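Long-range contact in pyrethroid hydrolase (Sphingobium faniae, PDB 5Y5R), which hydrolyses the ester bond of pyrethroid insecticides such as permethrin and cypermethrin, releasing a cyclopropanecarboxylic acid and an alcohol: residues A[115-128]-A[203-216]. Sequence-based numbering, arbitrary orientation.
With 8NL ((2-methyl-3-phenyl-phenyl)methyl (1~{S})-3-[(~{E})-2-chloranyl-3,3,3-tris(fluoranyl)prop-1-enyl]-2,2-dimethyl-cyclopropane-1-carboxylate), chain G.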
loop_
_atom_site.group_PDB
_atom_site.type_symbol
_atom_site.label_atom_id
_atom_site.label_comp_id
_atom_site.label_asym_id
_atom_site.label_seq_id
_atom_site.Cartn_x
_atom_site.Cartn_y
_atom_site.Cartn_z
ATOM N N PHE A 115 -5.648 -2.043 -13.496
ATOM C CA PHE A 115 -6.080 -0.690 -13.174
ATOM C C PHE A 115 -5.037 0.383 -13.435
ATOM O O PHE A 115 -5.373 1.570 -13.402
ATOM C CB PHE A 115 -6.546 -0.670 -11.716
ATOM C CG PHE A 115 -7.761 -1.512 -11.500
ATOM C CD1 PHE A 115 -9.000 -1.053 -11.882
ATOM C CD2 PHE A 115 -7.644 -2.786 -10.979
ATOM C CE1 PHE A 115 -10.108 -1.807 -11.698
ATOM C CE2 PHE A 115 -8.744 -3.561 -10.815
ATOM C CZ PHE A 115 -9.988 -3.073 -11.190
ATOM N N VAL A 116 -3.792 -0.012 -13.674
ATOM C CA VAL A 116 -2.720 0.926 -14.008
ATOM C C VAL A 116 -2.701 1.230 -15.490
ATOM O O VAL A 116 -2.466 2.369 -15.905
ATOM C CB VAL A 116 -1.382 0.338 -13.535
ATOM C CG1 VAL A 116 -0.215 1.044 -14.196
ATOM C CG2 VAL A 116 -1.304 0.423 -11.994
ATOM N N LEU A 117 -2.929 0.246 -16.277
ATOM C CA LEU A 117 -2.887 0.432 -17.706
ATOM C C LEU A 117 -4.247 0.950 -18.185
ATOM O O LEU A 117 -5.269 0.722 -17.527
ATOM C CB LEU A 117 -2.524 -0.891 -18.360
ATOM C CG LEU A 117 -1.027 -1.192 -18.127
ATOM C CD1 LEU A 117 -0.882 -2.619 -17.698
ATOM C CD2 LEU A 117 -0.175 -0.956 -19.374
ATOM N N PRO A 118 -4.283 1.653 -19.317
ATOM C CA PRO A 118 -5.550 2.208 -19.802
ATOM C C PRO A 118 -6.570 1.112 -20.047
ATOM O O PRO A 118 -6.233 -0.049 -20.309
ATOM C CB PRO A 118 -5.163 2.896 -21.118
ATOM C CG PRO A 118 -3.700 3.063 -21.057
ATOM C CD PRO A 118 -3.181 1.921 -20.254
ATOM N N GLY A 119 -7.834 1.481 -19.903
ATOM C CA GLY A 119 -8.901 0.521 -20.071
ATOM C C GLY A 119 -10.219 1.127 -19.654
ATOM O O GLY A 119 -10.297 2.275 -19.206
ATOM N N GLU A 120 -11.268 0.352 -19.883
ATOM C CA GLU A 120 -12.622 0.774 -19.497
ATOM C C GLU A 120 -13.305 -0.286 -18.688
ATOM O O GLU A 120 -13.111 -1.478 -18.914
ATOM C CB GLU A 120 -13.473 1.145 -20.725
ATOM C CG GLU A 120 -12.953 2.340 -21.443
ATOM C CD GLU A 120 -13.051 3.590 -20.573
ATOM O OE1 GLU A 120 -12.128 4.431 -20.676
ATOM O OE2 GLU A 120 -13.969 3.664 -19.700
ATOM N N PRO A 121 -14.108 0.151 -17.703
ATOM C CA PRO A 121 -14.273 1.569 -17.348
ATOM C C PRO A 121 -13.372 2.016 -16.176
ATOM O O PRO A 121 -12.986 1.182 -15.378
ATOM C CB PRO A 121 -15.734 1.649 -16.956
ATOM C CG PRO A 121 -15.968 0.318 -16.282
ATOM C CD PRO A 121 -15.095 -0.699 -17.019
ATOM N N ASN A 122 -13.071 3.310 -16.116
ATOM C CA ASN A 122 -12.392 3.931 -14.983
ATOM C C ASN A 122 -11.157 3.130 -14.591
ATOM O O ASN A 122 -10.969 2.742 -13.437
ATOM C CB ASN A 122 -13.352 4.079 -13.809
ATOM C CG ASN A 122 -14.540 4.953 -14.136
ATOM O OD1 ASN A 122 -14.401 6.063 -14.638
ATOM N ND2 ASN A 122 -15.738 4.416 -13.910
ATOM N N ARG A 123 -10.317 2.874 -15.584
ATOM C CA ARG A 123 -9.032 2.216 -15.390
ATOM C C ARG A 123 -7.966 3.135 -15.956
ATOM O O ARG A 123 -8.204 3.814 -16.949
ATOM C CB ARG A 123 -8.960 0.851 -16.097
ATOM C CG ARG A 123 -9.935 -0.153 -15.559
ATOM C CD ARG A 123 -10.179 -1.258 -16.523
ATOM N NE ARG A 123 -10.390 -2.526 -15.828
ATOM C CZ ARG A 123 -11.459 -2.823 -15.094
ATOM N NH1 ARG A 123 -12.439 -1.942 -14.948
ATOM N NH2 ARG A 123 -11.546 -4.005 -14.514
ATOM N N GLY A 124 -6.793 3.140 -15.321
ATOM C CA GLY A 124 -5.617 3.903 -15.733
ATOM C C GLY A 124 -4.999 4.849 -14.720
ATOM O O GLY A 124 -5.640 5.726 -14.137
ATOM N N THR A 125 -3.686 4.751 -14.594
ATOM C CA THR A 125 -2.898 5.723 -13.849
ATOM C C THR A 125 -1.875 6.355 -14.790
ATOM O O THR A 125 -0.663 6.135 -14.639
ATOM C CB THR A 125 -2.219 5.063 -12.657
ATOM O OG1 THR A 125 -1.425 3.971 -13.117
ATOM C CG2 THR A 125 -3.246 4.534 -11.661
ATOM N N PRO A 126 -2.327 7.163 -15.765
ATOM C CA PRO A 126 -1.386 7.664 -16.779
ATOM C C PRO A 126 -0.352 8.627 -16.243
ATOM O O PRO A 126 0.725 8.696 -16.835
ATOM C CB PRO A 126 -2.289 8.361 -17.801
ATOM C CG PRO A 126 -3.473 8.730 -17.068
ATOM C CD PRO A 126 -3.690 7.677 -16.018
ATOM N N HIS A 127 -0.644 9.381 -15.168
ATOM C CA HIS A 127 0.376 10.238 -14.568
ATOM C C HIS A 127 1.566 9.408 -14.091
ATOM O O HIS A 127 2.725 9.797 -14.294
ATOM C CB HIS A 127 -0.176 11.035 -13.379
ATOM C CG HIS A 127 -1.029 12.216 -13.735
ATOM N ND1 HIS A 127 -1.938 12.212 -14.773
ATOM C CD2 HIS A 127 -1.140 13.430 -13.142
ATOM C CE1 HIS A 127 -2.562 13.380 -14.811
ATOM N NE2 HIS A 127 -2.100 14.133 -13.827
ATOM N N ALA A 128 1.307 8.270 -13.446
ATOM C CA ALA A 128 2.415 7.435 -12.982
ATOM C C ALA A 128 3.169 6.806 -14.144
ATOM O O ALA A 128 4.402 6.775 -14.139
ATOM C CB ALA A 128 1.917 6.360 -12.023
ATOM N N VAL A 203 -4.057 12.322 -7.764
ATOM C CA VAL A 203 -3.910 12.352 -9.218
ATOM C C VAL A 203 -3.023 11.238 -9.755
ATOM O O VAL A 203 -3.011 11.013 -10.983
ATOM C CB VAL A 203 -3.398 13.718 -9.722
ATOM C CG1 VAL A 203 -4.392 14.837 -9.377
ATOM C CG2 VAL A 203 -1.977 14.002 -9.233
ATOM N N VAL A 204 -2.280 10.547 -8.896
ATOM C CA VAL A 204 -1.607 9.310 -9.283
ATOM C C VAL A 204 -2.648 8.229 -9.533
ATOM O O VAL A 204 -2.820 7.731 -10.655
ATOM C CB VAL A 204 -0.634 8.893 -8.166
ATOM C CG1 VAL A 204 0.011 7.535 -8.420
ATOM C CG2 VAL A 204 0.396 9.977 -7.936
ATOM N N LEU A 205 -3.445 7.952 -8.511
ATOM C CA LEU A 205 -4.534 6.996 -8.578
ATOM C C LEU A 205 -5.844 7.765 -8.412
ATOM O O LEU A 205 -6.232 8.089 -7.278
ATOM C CB LEU A 205 -4.378 5.944 -7.487
ATOM C CG LEU A 205 -5.479 4.896 -7.411
ATOM C CD1 LEU A 205 -5.406 4.056 -8.627
ATOM C CD2 LEU A 205 -5.264 4.071 -6.190
ATOM N N PRO A 206 -6.521 8.124 -9.505
ATOM C CA PRO A 206 -7.680 9.028 -9.423
ATOM C C PRO A 206 -8.832 8.418 -8.628
ATOM O O PRO A 206 -8.975 7.197 -8.528
ATOM C CB PRO A 206 -8.065 9.242 -10.898
ATOM C CG PRO A 206 -6.810 8.880 -11.671
ATOM C CD PRO A 206 -6.147 7.806 -10.895
ATOM N N ILE A 207 -9.634 9.285 -8.010
ATOM C CA ILE A 207 -10.729 8.775 -7.172
ATOM C C ILE A 207 -11.693 7.911 -7.977
ATOM O O ILE A 207 -12.273 6.973 -7.448
ATOM C CB ILE A 207 -11.477 9.928 -6.479
ATOM C CG1 ILE A 207 -12.434 9.367 -5.412
ATOM C CG2 ILE A 207 -12.229 10.700 -7.503
ATOM C CD1 ILE A 207 -11.759 8.452 -4.444
ATOM N N ALA A 208 -11.844 8.172 -9.273
ATOM C CA ALA A 208 -12.680 7.310 -10.109
ATOM C C ALA A 208 -12.134 5.891 -10.157
ATOM O O ALA A 208 -12.900 4.921 -10.137
ATOM C CB ALA A 208 -12.798 7.886 -11.508
ATOM N N VAL A 209 -10.804 5.748 -10.268
ATOM C CA VAL A 209 -10.204 4.418 -10.279
ATOM C C VAL A 209 -10.309 3.761 -8.918
ATOM O O VAL A 209 -10.554 2.554 -8.809
ATOM C CB VAL A 209 -8.743 4.512 -10.730
ATOM C CG1 VAL A 209 -8.095 3.167 -10.593
ATOM C CG2 VAL A 209 -8.722 4.956 -12.163
ATOM N N GLN A 210 -10.045 4.530 -7.870
ATOM C CA GLN A 210 -10.224 4.042 -6.517
ATOM C C GLN A 210 -11.615 3.476 -6.342
ATOM O O GLN A 210 -11.781 2.347 -5.872
ATOM C CB GLN A 210 -9.975 5.174 -5.529
ATOM C CG GLN A 210 -8.524 5.566 -5.418
ATOM C CD GLN A 210 -8.336 6.771 -4.557
ATOM O OE1 GLN A 210 -8.537 6.720 -3.324
ATOM N NE2 GLN A 210 -7.996 7.887 -5.191
ATOM N N ARG A 211 -12.633 4.255 -6.724
ATOM C CA ARG A 211 -14.009 3.796 -6.506
ATOM C C ARG A 211 -14.378 2.637 -7.425
ATOM O O ARG A 211 -15.236 1.818 -7.070
ATOM C CB ARG A 211 -15.009 4.954 -6.676
ATOM C CG ARG A 211 -14.887 6.038 -5.600
ATOM C CD ARG A 211 -15.623 7.357 -5.863
ATOM N NE ARG A 211 -15.523 8.211 -4.674
ATOM C CZ ARG A 211 -15.870 9.495 -4.568
ATOM N NH1 ARG A 211 -15.672 10.123 -3.414
ATOM N NH2 ARG A 211 -16.391 10.167 -5.577
ATOM N N GLN A 212 -13.747 2.557 -8.602
ATOM C CA GLN A 212 -13.996 1.453 -9.518
ATOM C C GLN A 212 -13.454 0.157 -8.946
ATOM O O GLN A 212 -14.083 -0.904 -9.059
ATOM C CB GLN A 212 -13.366 1.784 -10.881
ATOM C CG GLN A 212 -13.723 0.830 -11.998
ATOM C CD GLN A 212 -15.170 0.984 -12.412
ATOM O OE1 GLN A 212 -15.684 2.104 -12.494
ATOM N NE2 GLN A 212 -15.830 -0.131 -12.680
HETATM N N MSE A 213 -12.309 0.224 -8.282
HETATM C CA MSE A 213 -11.762 -0.948 -7.635
HETATM C C MSE A 213 -12.650 -1.445 -6.494
HETATM O O MSE A 213 -12.911 -2.644 -6.388
HETATM C CB MSE A 213 -10.344 -0.645 -7.148
HETATM C CG MSE A 213 -9.400 -0.596 -8.332
HETATM SE SE MSE A 213 -7.523 -0.336 -7.867
HETATM C CE MSE A 213 -7.622 1.415 -7.088
ATOM N N GLN A 214 -13.111 -0.533 -5.637
ATOM C CA GLN A 214 -14.093 -0.942 -4.625
ATOM C C GLN A 214 -15.299 -1.599 -5.278
ATOM O O GLN A 214 -15.737 -2.675 -4.856
ATOM C CB GLN A 214 -14.541 0.259 -3.788
ATOM C CG GLN A 214 -13.430 0.881 -3.026
ATOM C CD GLN A 214 -13.796 2.227 -2.474
ATOM O OE1 GLN A 214 -14.645 2.353 -1.580
ATOM N NE2 GLN A 214 -13.169 3.248 -3.002
ATOM N N LYS A 215 -15.783 -1.007 -6.365
ATOM C CA LYS A 215 -16.993 -1.488 -7.018
ATOM C C LYS A 215 -16.830 -2.915 -7.545
ATOM O O LYS A 215 -17.794 -3.694 -7.539
ATOM C CB LYS A 215 -17.381 -0.523 -8.142
ATOM C CG LYS A 215 -18.584 -0.948 -8.929
ATOM C CD LYS A 215 -19.042 0.093 -9.932
ATOM C CE LYS A 215 -20.563 -0.029 -10.114
ATOM N NZ LYS A 215 -20.932 -1.296 -10.805
ATOM N N GLU A 216 -15.636 -3.262 -8.069
ATOM C CA GLU A 216 -15.434 -4.566 -8.698
ATOM C C GLU A 216 -14.946 -5.650 -7.734
ATOM O O GLU A 216 -14.901 -6.821 -8.125
ATOM C CB GLU A 216 -14.448 -4.433 -9.869
ATOM C CG GLU A 216 -15.025 -3.634 -11.042
ATOM C CD GLU A 216 -14.125 -3.533 -12.269
ATOM O OE1 GLU A 216 -14.332 -2.584 -13.053
ATOM O OE2 GLU A 216 -13.160 -4.308 -12.434
HETATM C C 8NL G . 6.483 6.208 -6.451
HETATM C C8 8NL G . 9.407 8.755 -5.260
HETATM C C9 8NL G . 10.577 9.151 -5.903
HETATM C C10 8NL G . 10.541 9.568 -7.226
HETATM C C11 8NL G . 9.299 9.572 -7.855
HETATM C C12 8NL G . 8.137 9.175 -7.192
HETATM C C13 8NL G . 4.157 5.572 -4.595
HETATM O O 8NL G . 3.423 5.377 -5.828
HETATM CL CL 8NL G . 1.423 3.112 -12.304
HETATM C C21 8NL G . 1.984 3.170 -10.631
HETATM C C22 8NL G . 3.468 3.316 -10.397
HETATM F F2 8NL G . 3.700 4.553 -9.993
HETATM F F1 8NL G . 3.944 2.456 -9.518
HETATM F F 8NL G . 4.069 3.098 -11.548
HETATM C C20 8NL G . 1.099 3.136 -9.633
HETATM C C16 8NL G . 1.540 3.150 -8.186
HETATM C C17 8NL G . 0.288 3.446 -7.366
HETATM C C18 8NL G . 0.182 1.982 -6.966
HETATM C C19 8NL G . -0.890 3.964 -8.207
HETATM C C15 8NL G . 1.527 4.383 -7.287
HETATM C C14 8NL G . 2.550 4.214 -6.159
HETATM O O1 8NL G . 2.680 3.124 -5.597
HETATM C C2 8NL G . 5.079 6.796 -4.473
HETATM C C3 8NL G . 4.820 7.643 -3.403
HETATM C C4 8NL G . 5.577 8.790 -3.166
HETATM C C5 8NL G . 6.656 9.095 -3.990
HETATM C C6 8NL G . 6.964 8.287 -5.077
HETATM C C1 8NL G . 6.177 7.123 -5.311
HETATM C C7 8NL G . 8.171 8.739 -5.882
HETATM O O HOH W 1 -2.332 8.919 -12.995
#
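Q212 of helix 207-216 lays its side chain across N122 and P121 of the loop in 115-128. Its CB packs on N122 CB at 3.7 Å; with CG anti to the backbone N (chi1 -171°), CG reaches the carbonyl oxygens of P121 and N122. A bend at chi2 carries the amide across N122 at about a right angle. There OE1 accepts a nearly straight bond from N122 ND2 (2.7 Å), while NE2 donates to E216 OE1. Glutamine suits this place because one amide both accepts and donates. R123 NH1 also bonds E216 OE1 (2.8 Å) and R123 NH2 bonds E216 OE2 (2.7 Å), an end-on, nearly coplanar salt bridge on the syn lone pairs. M213, a selenomethionine, covers the centre of one face of the flat, apolar F115 ring, its CG 3.5 Å from the centroid (CH-pi) and SE over the same face; on the opposite side the CE1 corner lies against the face of the R123 guanidinium. T125, A128 and V204 line the pyrethroid pocket, V204 beside H230, probably of the charge relay system. Helix 207-216 lies between the loop and strand 194-199 of the alpha/beta-hydrolase sheet; helix 148-155 packs against A128 and V204.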